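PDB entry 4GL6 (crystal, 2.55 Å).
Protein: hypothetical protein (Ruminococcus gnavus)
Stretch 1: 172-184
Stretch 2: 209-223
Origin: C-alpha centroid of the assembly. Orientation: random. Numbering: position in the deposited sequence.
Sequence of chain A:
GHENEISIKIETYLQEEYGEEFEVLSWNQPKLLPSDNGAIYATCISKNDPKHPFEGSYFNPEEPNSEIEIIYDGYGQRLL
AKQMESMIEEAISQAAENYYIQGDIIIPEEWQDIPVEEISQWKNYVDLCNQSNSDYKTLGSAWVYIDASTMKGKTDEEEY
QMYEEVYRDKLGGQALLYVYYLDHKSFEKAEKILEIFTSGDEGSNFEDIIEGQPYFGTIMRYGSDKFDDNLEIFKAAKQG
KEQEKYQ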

ATOM      1  N   GLY A 172       5.507 -10.028 -11.464  1.00 60.99           N
ATOM      2  CA  GLY A 172       5.597 -11.496 -11.497  1.00 61.80           C
ATOM      3  C   GLY A 172       4.519 -12.368 -10.868  1.00 60.13           C
ATOM      4  O   GLY A 172       4.796 -13.511 -10.495  1.00 65.10           O
ATOM      5  N   GLY A 173       3.301 -11.851 -10.765  1.00 51.87           N
ATOM      6  CA  GLY A 173       2.171 -12.651 -10.276  1.00 52.22           C
ATOM      7  C   GLY A 173       0.825 -11.970 -10.454  1.00 49.67           C
ATOM      8  O   GLY A 173       0.698 -11.018 -11.224  1.00 49.94           O
ATOM      9  N   GLN A 174      -0.179 -12.452  -9.734  1.00 48.14           N
ATOM     10  CA  GLN A 174      -1.502 -11.825  -9.774  1.00 47.73           C
ATOM     11  C   GLN A 174      -1.453 -10.521  -8.960  1.00 44.02           C
ATOM     12  O   GLN A 174      -1.056 -10.535  -7.795  1.00 42.19           O
ATOM     13  CB  GLN A 174      -2.604 -12.778  -9.271  1.00 45.95           C
ATOM     14  CG  GLN A 174      -3.997 -12.172  -9.360  1.00 44.55           C
ATOM     15  CD  GLN A 174      -5.169 -13.129  -9.280  1.00 48.53           C
ATOM     16  OE1 GLN A 174      -5.413 -13.941 -10.194  1.00 60.09           O
ATOM     17  NE2 GLN A 174      -5.972 -12.970  -8.230  1.00 44.58           N
ATOM     18  N   ALA A 175      -1.817  -9.404  -9.597  1.00 41.94           N
ATOM     19  CA  ALA A 175      -1.848  -8.088  -8.929  1.00 41.58           C
ATOM     20  C   ALA A 175      -2.866  -7.149  -9.574  1.00 42.07           C
ATOM     21  O   ALA A 175      -3.158  -7.289 -10.764  1.00 42.82           O
ATOM     22  CB  ALA A 175      -0.462  -7.449  -8.938  1.00 39.16           C
ATOM     23  N   LEU A 176      -3.389  -6.203  -8.781  1.00 39.94           N
ATOM     24  CA  LEU A 176      -4.385  -5.220  -9.234  1.00 37.42           C
ATOM     25  C   LEU A 176      -3.762  -3.825  -9.338  1.00 38.15           C
ATOM     26  O   LEU A 176      -2.834  -3.489  -8.589  1.00 37.03           O
ATOM     27  CB  LEU A 176      -5.587  -5.153  -8.284  1.00 34.93           C
ATOM     28  CG  LEU A 176      -6.469  -6.407  -8.286  1.00 34.44           C
ATOM     29  CD1 LEU A 176      -5.799  -7.550  -7.537  1.00 33.67           C
ATOM     30  CD2 LEU A 176      -7.843  -6.137  -7.711  1.00 34.48           C
ATOM     31  N   LEU A 177      -4.292  -3.026 -10.266  1.00 40.30           N
ATOM     32  CA  LEU A 177      -3.879  -1.626 -10.476  1.00 38.90           C
ATOM     33  C   LEU A 177      -5.109  -0.732 -10.468  1.00 40.18           C
ATOM     34  O   LEU A 177      -6.091  -1.022 -11.165  1.00 38.81           O
ATOM     35  CB  LEU A 177      -3.188  -1.458 -11.823  1.00 39.91           C
ATOM     36  CG  LEU A 177      -2.677  -0.052 -12.200  1.00 41.29           C
ATOM     37  CD1 LEU A 177      -1.740   0.543 -11.156  1.00 39.24           C
ATOM     38  CD2 LEU A 177      -1.979  -0.095 -13.550  1.00 42.34           C
ATOM     39  N   TYR A 178      -5.036   0.349  -9.686  1.00 42.62           N
ATOM     40  CA  TYR A 178      -6.072   1.393  -9.632  1.00 41.37           C
ATOM     41  C   TYR A 178      -5.351   2.734  -9.888  1.00 41.75           C
ATOM     42  O   TYR A 178      -4.345   3.024  -9.228  1.00 45.09           O
ATOM     43  CB  TYR A 178      -6.776   1.394  -8.277  1.00 37.82           C
ATOM     44  CG  TYR A 178      -7.450   0.085  -7.900  1.00 37.05           C
ATOM     45  CD1 TYR A 178      -6.762  -0.917  -7.176  1.00 42.00           C
ATOM     46  CD2 TYR A 178      -8.773  -0.149  -8.216  1.00 36.10           C
ATOM     47  CE1 TYR A 178      -7.384  -2.121  -6.819  1.00 40.24           C
ATOM     48  CE2 TYR A 178      -9.405  -1.340  -7.861  1.00 39.60           C
ATOM     49  CZ  TYR A 178      -8.714  -2.321  -7.162  1.00 42.18           C
ATOM     50  OH  TYR A 178      -9.338  -3.496  -6.817  1.00 52.87           O
ATOM     51  N   VAL A 179      -5.790   3.490 -10.889  1.00 40.51           N
ATOM     52  CA  VAL A 179      -5.175   4.781 -11.215  1.00 41.23           C
ATOM     53  C   VAL A 179      -6.268   5.804 -11.248  1.00 44.01           C
ATOM     54  O   VAL A 179      -7.143   5.740 -12.110  1.00 46.19           O
ATOM     55  CB  VAL A 179      -4.419   4.772 -12.564  1.00 45.15           C
ATOM     56  CG1 VAL A 179      -3.756   6.131 -12.801  1.00 43.44           C
ATOM     57  CG2 VAL A 179      -3.361   3.670 -12.565  1.00 42.54           C
ATOM     58  N   TYR A 180      -6.219   6.725 -10.288  1.00 51.16           N
ATOM     59  CA  TYR A 180      -7.170   7.840 -10.166  1.00 45.63           C
ATOM     60  C   TYR A 180      -6.537   9.074 -10.787  1.00 44.79           C
ATOM     61  O   TYR A 180      -5.404   9.414 -10.427  1.00 48.44           O
ATOM     62  CB  TYR A 180      -7.476   8.118  -8.690  1.00 44.20           C
ATOM     63  CG  TYR A 180      -8.335   7.083  -8.006  1.00 42.54           C
ATOM     64  CD1 TYR A 180      -7.780   5.937  -7.461  1.00 43.33           C
ATOM     65  CD2 TYR A 180      -9.720   7.280  -7.852  1.00 46.47           C
ATOM     66  CE1 TYR A 180      -8.576   4.988  -6.814  1.00 45.34           C
ATOM     67  CE2 TYR A 180     -10.521   6.338  -7.208  1.00 50.51           C
ATOM     68  CZ  TYR A 180      -9.936   5.189  -6.694  1.00 45.84           C
ATOM     69  OH  TYR A 180     -10.696   4.267  -6.038  1.00 54.49           O
ATOM     70  N   TYR A 181      -7.235   9.707 -11.738  1.00 45.51           N
ATOM     71  CA  TYR A 181      -6.785  10.956 -12.388  1.00 43.67           C
ATOM     72  C   TYR A 181      -7.566  12.121 -11.756  1.00 45.36           C
ATOM     73  O   TYR A 181      -8.615  12.544 -12.250  1.00 47.81           O
ATOM     74  CB  TYR A 181      -6.983  10.879 -13.889  1.00 44.13           C
ATOM     75  CG  TYR A 181      -6.131   9.804 -14.539  1.00 45.49           C
ATOM     76  CD1 TYR A 181      -6.609   8.499 -14.700  1.00 44.52           C
ATOM     77  CD2 TYR A 181      -4.848  10.083 -14.991  1.00 45.87           C
ATOM     78  CE1 TYR A 181      -5.830   7.510 -15.304  1.00 44.41           C
ATOM     79  CE2 TYR A 181      -4.054   9.100 -15.593  1.00 48.37           C
ATOM     80  CZ  TYR A 181      -4.556   7.814 -15.760  1.00 46.67           C
ATOM     81  OH  TYR A 181      -3.762   6.840 -16.354  1.00 46.48           O
ATOM     82  N   LEU A 182      -7.038  12.609 -10.637  1.00 44.21           N
ATOM     83  CA  LEU A 182      -7.664  13.664  -9.846  1.00 44.75           C
ATOM     84  C   LEU A 182      -7.326  15.063 -10.350  1.00 45.64           C
ATOM     85  O   LEU A 182      -6.245  15.299 -10.888  1.00 46.81           O
ATOM     86  CB  LEU A 182      -7.181  13.577  -8.391  1.00 45.24           C
ATOM     87  CG  LEU A 182      -7.352  12.269  -7.629  1.00 44.93           C
ATOM     88  CD1 LEU A 182      -6.779  12.453  -6.238  1.00 44.29           C
ATOM     89  CD2 LEU A 182      -8.822  11.894  -7.535  1.00 43.22           C
ATOM     90  N   ASP A 183      -8.256  15.993 -10.150  1.00 46.45           N
ATOM     91  CA  ASP A 183      -8.008  17.397 -10.468  1.00 49.31           C
ATOM     92  C   ASP A 183      -7.013  17.905  -9.404  1.00 47.95           C
ATOM     93  O   ASP A 183      -6.922  17.327  -8.297  1.00 46.97           O
ATOM     94  CB  ASP A 183      -9.314  18.216 -10.537  1.00 52.84           C
ATOM     95  CG  ASP A 183      -9.993  18.382  -9.176  1.00 63.16           C
ATOM     96  OD1 ASP A 183      -9.638  19.325  -8.405  1.00 69.38           O
ATOM     97  OD2 ASP A 183     -10.899  17.568  -8.895  1.00 61.89           O
ATOM     98  N   HIS A 184      -6.294  18.978  -9.743  1.00 48.27           N
ATOM     99  CA  HIS A 184      -5.241  19.550  -8.880  1.00 48.10           C
ATOM    100  C   HIS A 184      -5.633  19.760  -7.432  1.00 45.05           C
ATOM    101  O   HIS A 184      -5.002  19.197  -6.532  1.00 41.30           O
ATOM    102  CB  HIS A 184      -4.662  20.831  -9.502  1.00 51.00           C
ATOM    103  CG  HIS A 184      -3.508  21.424  -8.721  1.00 54.11           C
ATOM    104  ND1 HIS A 184      -2.322  20.796  -8.578  1.00 54.46           N
ATOM    105  CD2 HIS A 184      -3.399  22.640  -8.032  1.00 56.95           C
ATOM    106  CE1 HIS A 184      -1.498  21.572  -7.830  1.00 59.58           C
ATOM    107  NE2 HIS A 184      -2.163  22.699  -7.505  1.00 60.61           N
TER
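Stretch 2 209-223: IIEGQPYFGTIMRYG

Stretch 2 enters at the end of a helix (Ile209 and Ile210), passes through a type II turn from Ile210 to Gln213, closed by Gln213 N to Ile210 O at 3.2 Å, and then runs as strand 215-220 along the strand of stretch 1 that ends at Leu182. The two strands are antiparallel, their N-to-C directions 177° apart and their axes 4.6 Å apart at closest approach; 1067 Å² is buried between the stretches.

The backbone is zipped by paired hydrogen bonds at every second residue. Ala175 N gives to Met220 O (3.1 Å) and Met220 N to Ala175 O (3.0 Å); Leu177 N gives to Thr218 O and Thr218 N to Leu177 O (both 2.9 Å); Val179 N gives to Phe216 O (2.8 Å) and Phe216 N to Val179 O (2.9 Å). At Pro214 the ladder becomes one-sided: Tyr181 N gives to Pro214 O (2.9 Å), but proline has no N-H to return. Between these rungs lie the non-hydrogen-bonded pairs Leu176-Ile219, Tyr178-Gly217 and Tyr180-Tyr215, where the chains draw in to CA-CA distances of 4.2, 4.4 and 4.2 Å. Here CA-H groups approach carbonyls already serving the rungs, as in Tyr215 CA to Val179 O (3.1 Å) and Tyr178 CA to Phe216 O (3.2 Å).

Side chains extend the pairing at both ends. Gln174 OE1 accepts from Tyr222 N at 3.2 Å, while Gln174 NE2 is satisfied elsewhere in the structure. At the other end the amide of Gln213 works with both its atoms: Gln213 NE2 gives to Asp183 OD2 at 2.7 Å, and Gln213 OE1 accepts a weak bond from Asp183 N at 3.5 Å. Asp183, at an N-cap position, also caps a backbone N just beyond its stretch. Thr218 OG1 and Tyr181 OH find partners elsewhere in the structure.

One sheet face carries Leu176, Tyr178 and Tyr180 with Tyr215 and Ile219. The Tyr180 and Tyr215 rings form an offset stack, centroids 4.9 Å apart and planes at 13°, and Tyr215 CB sits over the Tyr180 face, 3.9 Å from its ring centroid. Tyr178 CD2 meets Tyr215 CE2 edge to edge at 4.3 Å and lies 3.8 Å from Gly217 CA; a CB on Gly217 would come within 3.2 Å of that same Tyr178 CD2. Leu176 CG packs on Ile219 CG1 at 3.9 Å. The buried opposite face holds Ala175, Leu177 and Val179 with Phe216, Thr218 and Met220, the last a selenomethionine. Beyond the strand pairing, Ile210 CD1 reaches Tyr180 CE2 at 3.9 Å, and Leu182 CD2 touches Gln213 CG at 3.5 Å.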

ATOM      1  N   ILE A 209     -13.605  13.119  -1.470  1.00 49.27           N
ATOM      2  CA  ILE A 209     -12.734  13.840  -2.417  1.00 46.32           C
ATOM      3  C   ILE A 209     -12.577  13.067  -3.718  1.00 47.18           C
ATOM      4  O   ILE A 209     -12.666  13.653  -4.790  1.00 49.38           O
ATOM      5  CB  ILE A 209     -11.334  14.095  -1.849  1.00 43.64           C
ATOM      6  CG1 ILE A 209     -11.389  15.074  -0.689  1.00 42.84           C
ATOM      7  CG2 ILE A 209     -10.412  14.652  -2.932  1.00 44.59           C
ATOM      8  CD1 ILE A 209     -10.188  14.975   0.221  1.00 42.06           C
ATOM      9  N   ILE A 210     -12.333  11.761  -3.614  1.00 48.88           N
ATOM     10  CA  ILE A 210     -12.120  10.936  -4.804  1.00 51.61           C
ATOM     11  C   ILE A 210     -13.391  10.479  -5.524  1.00 56.74           C
ATOM     12  O   ILE A 210     -13.272  10.008  -6.654  1.00 57.62           O
ATOM     13  CB  ILE A 210     -11.178   9.737  -4.538  1.00 53.04           C
ATOM     14  CG1 ILE A 210     -11.894   8.590  -3.808  1.00 53.54           C
ATOM     15  CG2 ILE A 210      -9.911  10.215  -3.839  1.00 52.88           C
ATOM     16  CD1 ILE A 210     -11.000   7.414  -3.454  1.00 50.15           C
ATOM     17  N   GLU A 211     -14.576  10.584  -4.896  1.00 61.03           N
ATOM     18  CA  GLU A 211     -15.851  10.148  -5.515  1.00 60.45           C
ATOM     19  C   GLU A 211     -16.120  10.872  -6.826  1.00 58.20           C
ATOM     20  O   GLU A 211     -16.006  12.090  -6.881  1.00 66.07           O
ATOM     21  CB  GLU A 211     -17.057  10.422  -4.593  1.00 75.37           C
ATOM     22  CG  GLU A 211     -18.389   9.751  -4.964  1.00 84.74           C
ATOM     23  CD  GLU A 211     -18.682   8.463  -4.174  1.00100.01           C
ATOM     24  OE1 GLU A 211     -18.629   8.478  -2.918  1.00111.64           O
ATOM     25  OE2 GLU A 211     -19.010   7.428  -4.797  1.00 93.66           O
ATOM     26  N   GLY A 212     -16.456  10.116  -7.876  1.00 58.89           N
ATOM     27  CA  GLY A 212     -16.777  10.680  -9.186  1.00 59.46           C
ATOM     28  C   GLY A 212     -15.591  10.993 -10.070  1.00 63.38           C
ATOM     29  O   GLY A 212     -15.761  11.120 -11.276  1.00 77.14           O
ATOM     30  N   GLN A 213     -14.395  11.123  -9.492  1.00 63.90           N
ATOM     31  CA  GLN A 213     -13.166  11.388 -10.254  1.00 62.76           C
ATOM     32  C   GLN A 213     -12.902  10.166 -11.158  1.00 54.41           C
ATOM     33  O   GLN A 213     -13.147   9.028 -10.732  1.00 52.25           O
ATOM     34  CB  GLN A 213     -11.971  11.602  -9.306  1.00 64.21           C
ATOM     35  CG  GLN A 213     -12.063  12.819  -8.381  1.00 62.49           C
ATOM     36  CD  GLN A 213     -11.750  14.152  -9.033  1.00 57.23           C
ATOM     37  OE1 GLN A 213     -11.247  14.251 -10.150  1.00 59.20           O
ATOM     38  NE2 GLN A 213     -12.009  15.193  -8.298  1.00 63.81           N
ATOM     39  N   PRO A 214     -12.402  10.396 -12.387  1.00 51.13           N
ATOM     40  CA  PRO A 214     -12.155   9.275 -13.286  1.00 49.71           C
ATOM     41  C   PRO A 214     -11.028   8.384 -12.803  1.00 48.96           C
ATOM     42  O   PRO A 214      -9.998   8.890 -12.346  1.00 51.39           O
ATOM     43  CB  PRO A 214     -11.763   9.956 -14.602  1.00 53.31           C
ATOM     44  CG  PRO A 214     -11.189  11.261 -14.197  1.00 54.56           C
ATOM     45  CD  PRO A 214     -11.955  11.677 -12.974  1.00 53.65           C
ATOM     46  N   TYR A 215     -11.244   7.070 -12.876  1.00 48.68           N
ATOM     47  CA  TYR A 215     -10.236   6.103 -12.493  1.00 45.61           C
ATOM     48  C   TYR A 215     -10.326   4.829 -13.307  1.00 45.88           C
ATOM     49  O   TYR A 215     -11.355   4.511 -13.889  1.00 50.37           O
ATOM     50  CB  TYR A 215     -10.314   5.789 -10.996  1.00 51.27           C
ATOM     51  CG  TYR A 215     -11.311   4.722 -10.616  1.00 52.51           C
ATOM     52  CD1 TYR A 215     -12.671   4.981 -10.625  1.00 54.33           C
ATOM     53  CD2 TYR A 215     -10.878   3.440 -10.249  1.00 61.04           C
ATOM     54  CE1 TYR A 215     -13.574   3.985 -10.277  1.00 59.21           C
ATOM     55  CE2 TYR A 215     -11.762   2.434  -9.905  1.00 64.29           C
ATOM     56  CZ  TYR A 215     -13.112   2.714  -9.919  1.00 66.65           C
ATOM     57  OH  TYR A 215     -13.986   1.724  -9.556  1.00 77.57           O
ATOM     58  N   PHE A 216      -9.212   4.114 -13.334  1.00 46.89           N
ATOM     59  CA  PHE A 216      -9.084   2.863 -14.045  1.00 47.30           C
ATOM     60  C   PHE A 216      -8.700   1.816 -13.010  1.00 47.19           C
ATOM     61  O   PHE A 216      -7.708   2.000 -12.313  1.00 39.66           O
ATOM     62  CB  PHE A 216      -8.005   3.006 -15.114  1.00 49.34           C
ATOM     63  CG  PHE A 216      -7.656   1.726 -15.819  1.00 46.39           C
ATOM     64  CD1 PHE A 216      -8.567   1.120 -16.670  1.00 47.70           C
ATOM     65  CD2 PHE A 216      -6.390   1.158 -15.675  1.00 48.72           C
ATOM     66  CE1 PHE A 216      -8.238  -0.054 -17.355  1.00 49.69           C
ATOM     67  CE2 PHE A 216      -6.048  -0.011 -16.361  1.00 50.41           C
ATOM     68  CZ  PHE A 216      -6.976  -0.621 -17.200  1.00 50.52           C
ATOM     69  N   GLY A 217      -9.488   0.733 -12.944  1.00 43.73           N
ATOM     70  CA  GLY A 217      -9.292  -0.385 -12.023  1.00 37.42           C
ATOM     71  C   GLY A 217      -9.229  -1.675 -12.804  1.00 41.00           C
ATOM     72  O   GLY A 217     -10.157  -1.987 -13.557  1.00 42.17           O
ATOM     73  N   THR A 218      -8.137  -2.421 -12.657  1.00 40.16           N
ATOM     74  CA  THR A 218      -7.989  -3.685 -13.388  1.00 41.85           C
ATOM     75  C   THR A 218      -7.117  -4.649 -12.614  1.00 44.50           C
ATOM     76  O   THR A 218      -6.568  -4.301 -11.566  1.00 53.99           O
ATOM     77  CB  THR A 218      -7.416  -3.466 -14.828  1.00 43.00           C
ATOM     78  OG1 THR A 218      -7.654  -4.629 -15.639  1.00 44.31           O
ATOM     79  CG2 THR A 218      -5.924  -3.131 -14.813  1.00 42.78           C
ATOM     80  N   ILE A 219      -6.993  -5.847 -13.170  1.00 41.72           N
ATOM     81  CA  ILE A 219      -6.223  -6.922 -12.607  1.00 39.80           C
ATOM     82  C   ILE A 219      -5.477  -7.647 -13.716  1.00 40.63           C
ATOM     83  O   ILE A 219      -5.967  -7.739 -14.861  1.00 42.60           O
ATOM     84  CB  ILE A 219      -7.169  -7.917 -11.888  1.00 40.57           C
ATOM     85  CG1 ILE A 219      -6.364  -8.999 -11.141  1.00 43.94           C
ATOM     86  CG2 ILE A 219      -8.185  -8.542 -12.855  1.00 38.07           C
ATOM     87  CD1 ILE A 219      -7.214  -9.968 -10.348  1.00 43.67           C
HETATM   88  N   MSE A 220      -4.264  -8.087 -13.397  1.00 42.93           N
HETATM   89  CA  MSE A 220      -3.490  -8.987 -14.275  1.00 43.87           C
HETATM   90  C   MSE A 220      -3.540 -10.265 -13.469  1.00 45.50           C
HETATM   91  O   MSE A 220      -2.990 -10.324 -12.357  1.00 42.33           O
HETATM   92  CB  MSE A 220      -2.055  -8.540 -14.521  1.00 41.99           C
HETATM   93  CG  MSE A 220      -1.287  -9.545 -15.384  1.00 44.31           C
HETATM   94 SE   MSE A 220       0.346  -8.855 -16.136  0.75 42.22          SE
HETATM   95  CE  MSE A 220      -0.339  -7.556 -17.396  1.00 45.46           C
ATOM     96  N   ARG A 221      -4.240 -11.257 -14.012  1.00 49.30           N
ATOM     97  CA  ARG A 221      -4.457 -12.518 -13.317  1.00 50.28           C
ATOM     98  C   ARG A 221      -3.259 -13.407 -13.386  1.00 52.87           C
ATOM     99  O   ARG A 221      -2.376 -13.218 -14.215  1.00 57.90           O
ATOM    100  CB  ARG A 221      -5.677 -13.254 -13.875  1.00 52.35           C
ATOM    101  CG  ARG A 221      -6.933 -12.463 -13.642  1.00 53.56           C
ATOM    102  CD  ARG A 221      -8.164 -13.171 -14.149  1.00 55.51           C
ATOM    103  NE  ARG A 221      -9.335 -12.378 -13.817  1.00 52.73           N
ATOM    104  CZ  ARG A 221      -9.890 -12.290 -12.607  1.00 55.92           C
ATOM    105  NH1 ARG A 221      -9.399 -12.959 -11.548  1.00 62.40           N
ATOM    106  NH2 ARG A 221     -10.952 -11.502 -12.440  1.00 56.14           N
ATOM    107  N   TYR A 222      -3.270 -14.395 -12.498  1.00 55.91           N
ATOM    108  CA  TYR A 222      -2.241 -15.394 -12.396  1.00 54.79           C
ATOM    109  C   TYR A 222      -2.125 -16.126 -13.724  1.00 59.21           C
ATOM    110  O   TYR A 222      -3.146 -16.541 -14.294  1.00 59.34           O
ATOM    111  CB  TYR A 222      -2.590 -16.360 -11.260  1.00 52.81           C
ATOM    112  CG  TYR A 222      -1.495 -17.294 -10.919  1.00 53.00           C
ATOM    113  CD1 TYR A 222      -0.485 -16.912 -10.025  1.00 54.41           C
ATOM    114  CD2 TYR A 222      -1.433 -18.559 -11.496  1.00 54.84           C
ATOM    115  CE1 TYR A 222       0.545 -17.776  -9.711  1.00 54.00           C
ATOM    116  CE2 TYR A 222      -0.404 -19.428 -11.180  1.00 56.22           C
ATOM    117  CZ  TYR A 222       0.584 -19.029 -10.293  1.00 55.23           C
ATOM    118  OH  TYR A 222       1.596 -19.892  -9.985  1.00 58.89           O
ATOM    119  N   GLY A 223      -0.883 -16.232 -14.217  1.00 62.83           N
ATOM    120  CA  GLY A 223      -0.601 -16.900 -15.485  1.00 63.31           C
ATOM    121  C   GLY A 223      -1.072 -16.171 -16.736  1.00 62.61           C
ATOM    122  O   GLY A 223      -1.211 -16.789 -17.784  1.00 66.83           O
TER